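Local coordinates for CBS domain protein (Sulfolobus tokodaii, PDB 2EF7), which is of unknown function but carries a pair of CBS domains, modules that in many relatives bind adenosyl ligands and regulate partner proteins, at residues A[28-31]-A[37-40]; A[90-95]-A[99-104]. All blocks are in the same frame, centred on the assembly; numbering follows the deposited sequence.

Interaction 1: residues A[28-31]-A[37-40]; sequences KVMT and SVIV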
# COMPACT_ATOMS: atom_id res chain seq x y z
N LYS A 28 -30.61 -4.44 -0.47
CA LYS A 28 -30.73 -5.18 -1.72
C LYS A 28 -29.75 -4.64 -2.76
O LYS A 28 -29.15 -5.41 -3.50
CB LYS A 28 -32.16 -5.11 -2.25
CG LYS A 28 -32.38 -5.93 -3.51
CD LYS A 28 -33.85 -6.03 -3.86
CE LYS A 28 -34.09 -6.93 -5.06
NZ LYS A 28 -35.53 -7.29 -5.22
N VAL A 29 -29.59 -3.31 -2.81
CA VAL A 29 -28.69 -2.72 -3.79
C VAL A 29 -27.25 -3.12 -3.51
O VAL A 29 -26.52 -3.53 -4.42
CB VAL A 29 -28.75 -1.18 -3.79
CG1 VAL A 29 -27.73 -0.63 -4.77
CG2 VAL A 29 -30.14 -0.69 -4.16
N MSE A 30 -26.85 -2.99 -2.26
CA MSE A 30 -25.50 -3.32 -1.84
C MSE A 30 -25.20 -4.78 -2.07
O MSE A 30 -24.07 -5.15 -2.43
CB MSE A 30 -25.33 -2.96 -0.37
CG MSE A 30 -25.54 -1.47 -0.10
SE MSE A 30 -25.51 -1.04 1.78
CE MSE A 30 -23.84 -1.90 2.25
N THR A 31 -26.21 -5.63 -1.88
CA THR A 31 -26.04 -7.06 -2.08
C THR A 31 -25.90 -7.36 -3.58
O THR A 31 -25.02 -8.11 -3.98
CB THR A 31 -27.25 -7.85 -1.52
OG1 THR A 31 -27.30 -7.70 -0.10
CG2 THR A 31 -27.13 -9.33 -1.87
N SER A 37 -20.94 0.04 0.87
CA SER A 37 -21.52 1.31 1.28
C SER A 37 -22.12 2.06 0.09
O SER A 37 -21.80 1.78 -1.06
CB SER A 37 -20.46 2.21 1.93
OG SER A 37 -19.44 2.54 0.99
N VAL A 38 -23.01 3.00 0.37
CA VAL A 38 -23.61 3.80 -0.68
C VAL A 38 -23.71 5.23 -0.19
O VAL A 38 -23.76 5.49 1.01
CB VAL A 38 -25.04 3.31 -1.05
CG1 VAL A 38 -24.98 1.92 -1.66
CG2 VAL A 38 -25.94 3.31 0.18
N ILE A 39 -23.73 6.16 -1.12
CA ILE A 39 -23.86 7.56 -0.78
C ILE A 39 -25.35 7.84 -0.71
O ILE A 39 -26.11 7.37 -1.55
CB ILE A 39 -23.26 8.45 -1.87
CG1 ILE A 39 -21.78 8.13 -2.03
CG2 ILE A 39 -23.50 9.93 -1.53
CD1 ILE A 39 -20.97 8.35 -0.76
N VAL A 40 -25.79 8.59 0.30
CA VAL A 40 -27.20 8.94 0.38
C VAL A 40 -27.30 10.34 -0.22
O VAL A 40 -26.53 11.24 0.14
CB VAL A 40 -27.70 8.99 1.83
CG1 VAL A 40 -29.18 9.31 1.83
CG2 VAL A 40 -27.42 7.63 2.54
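The apolar part of this contact is carried by Met30, a selenomethionine on helix 23-33, and Val38 on strand 37-42. Their side chains meet at a slant: CG of Met30 rests on the CG1 methyl of Val38 at 3.8 Å, early in the longer chain. Both side chains set out toward the opposite segment, and both are buried. In Met30, CG lies anti to the carbonyl carbon (chi1 -61°) and the chain runs on extended to the selenium; a bend at the last torsion (chi3 52°) then carries the terminal methyl to the backbone of Ser37. There CE sits 3.8 Å from Ser37 N and 4.1 Å from Ser37 CA. Val38 uses just one branch, CG1, set anti to its own carbonyl carbon.

The two segments belong to a beta-alpha-beta unit, strand 16-18, helix 23-33 and strand 37-42, within the first CBS domain. The helix lies against the sheet, and a turn of three residues leads from it into strand 37-42, which runs between 16-18 and 45-51 in the sheet. The CA atoms of Met30 and Ser37, 6.9 Å apart, are the closest pair of CA atoms between the segments. Around this packing, Met30 also touches Glu52 and Ile55 of helix 52-60, while Val38 leans on Ile15. The side chain of Ser37 begins by pointing away from the helix and packs on Thr51 of strand 45-51, so that this residue offers Met30 its main chain instead.

Polar interactions lie within the sheet. Backbone hydrogen bonds tie the strand to its neighbours, Val38 to Ile50 on one strand and Ile39 to Ile15 and Val17.

Interaction 2: residues A[90-95]-A[99-104]; sequences LALMRQ and RHLPVV
Helix 86-96 and strand 100-104 bring their CA atoms closest at Met93 and Arg99, which stand 6.2 Å apart where the chain enters the strand after a connection of just three residues. The gap is filled by Leu101, which points at the helix and sets its CD1 methyl against two successive helix residues. CD1 lies 3.8 Å from CG of Met93, a selenomethionine, and 3.9 Å from CB of Leu92. The side chains of Leu92 and Leu101 cross at about a right angle, whereas Met93 comes onto Leu101 obliquely. CG of Leu101 is anti to the carbonyl carbon (chi1 -84°), and the extended second torsion carries CD1 onward to the helix.

Met93 starts off along the flank of the strand, yet its CG and CE both reach Leu101 CD1, the latter at 4.0 Å because the chain is extended beyond CG, while the selenium passes 4.3 Å from Arg99 O. Together the elements form the beta-alpha-beta unit of strand 80-81, helix 86-96 and strand 100-104 in the second CBS domain. Met93 and Leu101 both meet Ile114 of strand 110-115, and Met93 continues onto Ile116 and Ile119 of helix 116-126. Met93 also packs against Met130 of the third subunit, another copy of the protein, whose Glu132 O accepts a hydrogen bond from His100 ND1. The close contacts across the gap join methyl, methylene and methine carbons, with the selenium farther from a carbonyl oxygen, so the union probably owes its stability to dispersion and partial burial of apolar surface.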
# COMPACT_ATOMS: atom_id res chain seq x y z
N LEU A 90 -7.04 16.87 -0.07
CA LEU A 90 -6.18 16.45 1.03
C LEU A 90 -6.37 17.34 2.25
O LEU A 90 -6.48 16.86 3.38
CB LEU A 90 -4.71 16.52 0.61
CG LEU A 90 -3.73 16.08 1.69
CD1 LEU A 90 -4.01 14.65 2.12
CD2 LEU A 90 -2.31 16.19 1.14
N ALA A 91 -6.41 18.65 2.03
CA ALA A 91 -6.57 19.57 3.14
C ALA A 91 -7.91 19.35 3.83
O ALA A 91 -8.00 19.46 5.05
CB ALA A 91 -6.46 21.00 2.65
N LEU A 92 -8.94 19.02 3.06
CA LEU A 92 -10.27 18.80 3.63
C LEU A 92 -10.31 17.50 4.42
O LEU A 92 -10.92 17.43 5.48
CB LEU A 92 -11.33 18.78 2.52
CG LEU A 92 -12.71 19.32 2.90
CD1 LEU A 92 -12.56 20.74 3.41
CD2 LEU A 92 -13.64 19.30 1.70
N MSE A 93 -9.65 16.46 3.91
CA MSE A 93 -9.60 15.18 4.60
C MSE A 93 -8.90 15.33 5.96
O MSE A 93 -9.42 14.86 6.98
CB MSE A 93 -8.85 14.15 3.74
CG MSE A 93 -9.66 13.64 2.56
SE MSE A 93 -8.61 12.58 1.33
CE MSE A 93 -9.61 12.93 -0.28
N ARG A 94 -7.75 15.99 5.98
CA ARG A 94 -7.00 16.21 7.22
C ARG A 94 -7.86 16.99 8.21
O ARG A 94 -8.01 16.59 9.36
CB ARG A 94 -5.71 16.99 6.96
CG ARG A 94 -4.67 16.24 6.13
CD ARG A 94 -3.42 17.08 5.86
NE ARG A 94 -2.68 17.42 7.07
CZ ARG A 94 -1.51 18.05 7.09
NH1 ARG A 94 -0.91 18.31 8.24
NH2 ARG A 94 -0.94 18.42 5.95
N GLN A 95 -8.44 18.09 7.74
CA GLN A 95 -9.28 18.93 8.58
C GLN A 95 -10.39 18.17 9.29
O GLN A 95 -10.67 18.43 10.45
CB GLN A 95 -9.91 20.06 7.75
CG GLN A 95 -10.69 21.06 8.59
CD GLN A 95 -11.13 22.29 7.81
OE1 GLN A 95 -10.36 22.85 7.04
NE2 GLN A 95 -12.37 22.72 8.03
N ARG A 99 -11.01 9.62 5.51
CA ARG A 99 -10.31 8.98 4.39
C ARG A 99 -11.01 9.03 3.04
O ARG A 99 -10.39 8.76 2.02
CB ARG A 99 -10.02 7.52 4.74
CG ARG A 99 -9.18 7.37 6.00
CD ARG A 99 -9.09 5.94 6.51
NE ARG A 99 -8.42 5.91 7.81
CZ ARG A 99 -8.23 4.82 8.55
NH1 ARG A 99 -8.66 3.64 8.11
NH2 ARG A 99 -7.61 4.91 9.72
N HIS A 100 -12.29 9.38 3.02
CA HIS A 100 -13.03 9.43 1.76
C HIS A 100 -13.88 10.70 1.69
O HIS A 100 -14.34 11.21 2.72
CB HIS A 100 -13.95 8.21 1.60
CG HIS A 100 -13.24 6.90 1.73
ND1 HIS A 100 -12.97 6.31 2.94
CD2 HIS A 100 -12.72 6.08 0.79
CE1 HIS A 100 -12.31 5.19 2.75
NE2 HIS A 100 -12.15 5.02 1.45
N LEU A 101 -14.08 11.20 0.48
CA LEU A 101 -14.88 12.40 0.27
C LEU A 101 -15.76 12.32 -0.95
O LEU A 101 -15.29 12.00 -2.04
CB LEU A 101 -13.97 13.62 0.11
CG LEU A 101 -13.44 14.36 1.32
CD1 LEU A 101 -12.51 15.48 0.86
CD2 LEU A 101 -14.59 14.92 2.12
N PRO A 102 -17.06 12.59 -0.79
CA PRO A 102 -17.95 12.55 -1.96
C PRO A 102 -17.47 13.71 -2.85
O PRO A 102 -17.03 14.74 -2.34
CB PRO A 102 -19.31 12.84 -1.36
CG PRO A 102 -19.21 12.28 0.00
CD PRO A 102 -17.84 12.71 0.45
N VAL A 103 -17.54 13.54 -4.17
CA VAL A 103 -17.12 14.61 -5.07
C VAL A 103 -18.35 15.09 -5.82
O VAL A 103 -19.15 14.28 -6.30
CB VAL A 103 -16.06 14.11 -6.09
CG1 VAL A 103 -15.58 15.28 -6.96
CG2 VAL A 103 -14.87 13.47 -5.37
N VAL A 104 -18.53 16.41 -5.90
CA VAL A 104 -19.68 16.98 -6.60
C VAL A 104 -19.24 17.91 -7.73
O VAL A 104 -18.08 18.31 -7.80
CB VAL A 104 -20.58 17.80 -5.65
CG1 VAL A 104 -21.20 16.88 -4.59
CG2 VAL A 104 -19.77 18.91 -5.00

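Interactions 1 and 2 join the same kinds of element, a helix and the strand that follows it, in the two successive CBS domains, and lie on opposite sides of the chain's centre with their centres 20 Å apart. Each relies on a selenomethionine reaching from helix to strand, but the strand residue it meets is a beta-branched valine in 28-31 with 37-40 and a longer leucine, branched at CG, in 90-95 with 99-104, which engages two helix residues and buries more surface. The first contact is buried; the second is only partly so, and there the third subunit adds hydrogen bonds to the backbone of Arg99 and to His100 ND1 beside the apolar contact. They do not touch.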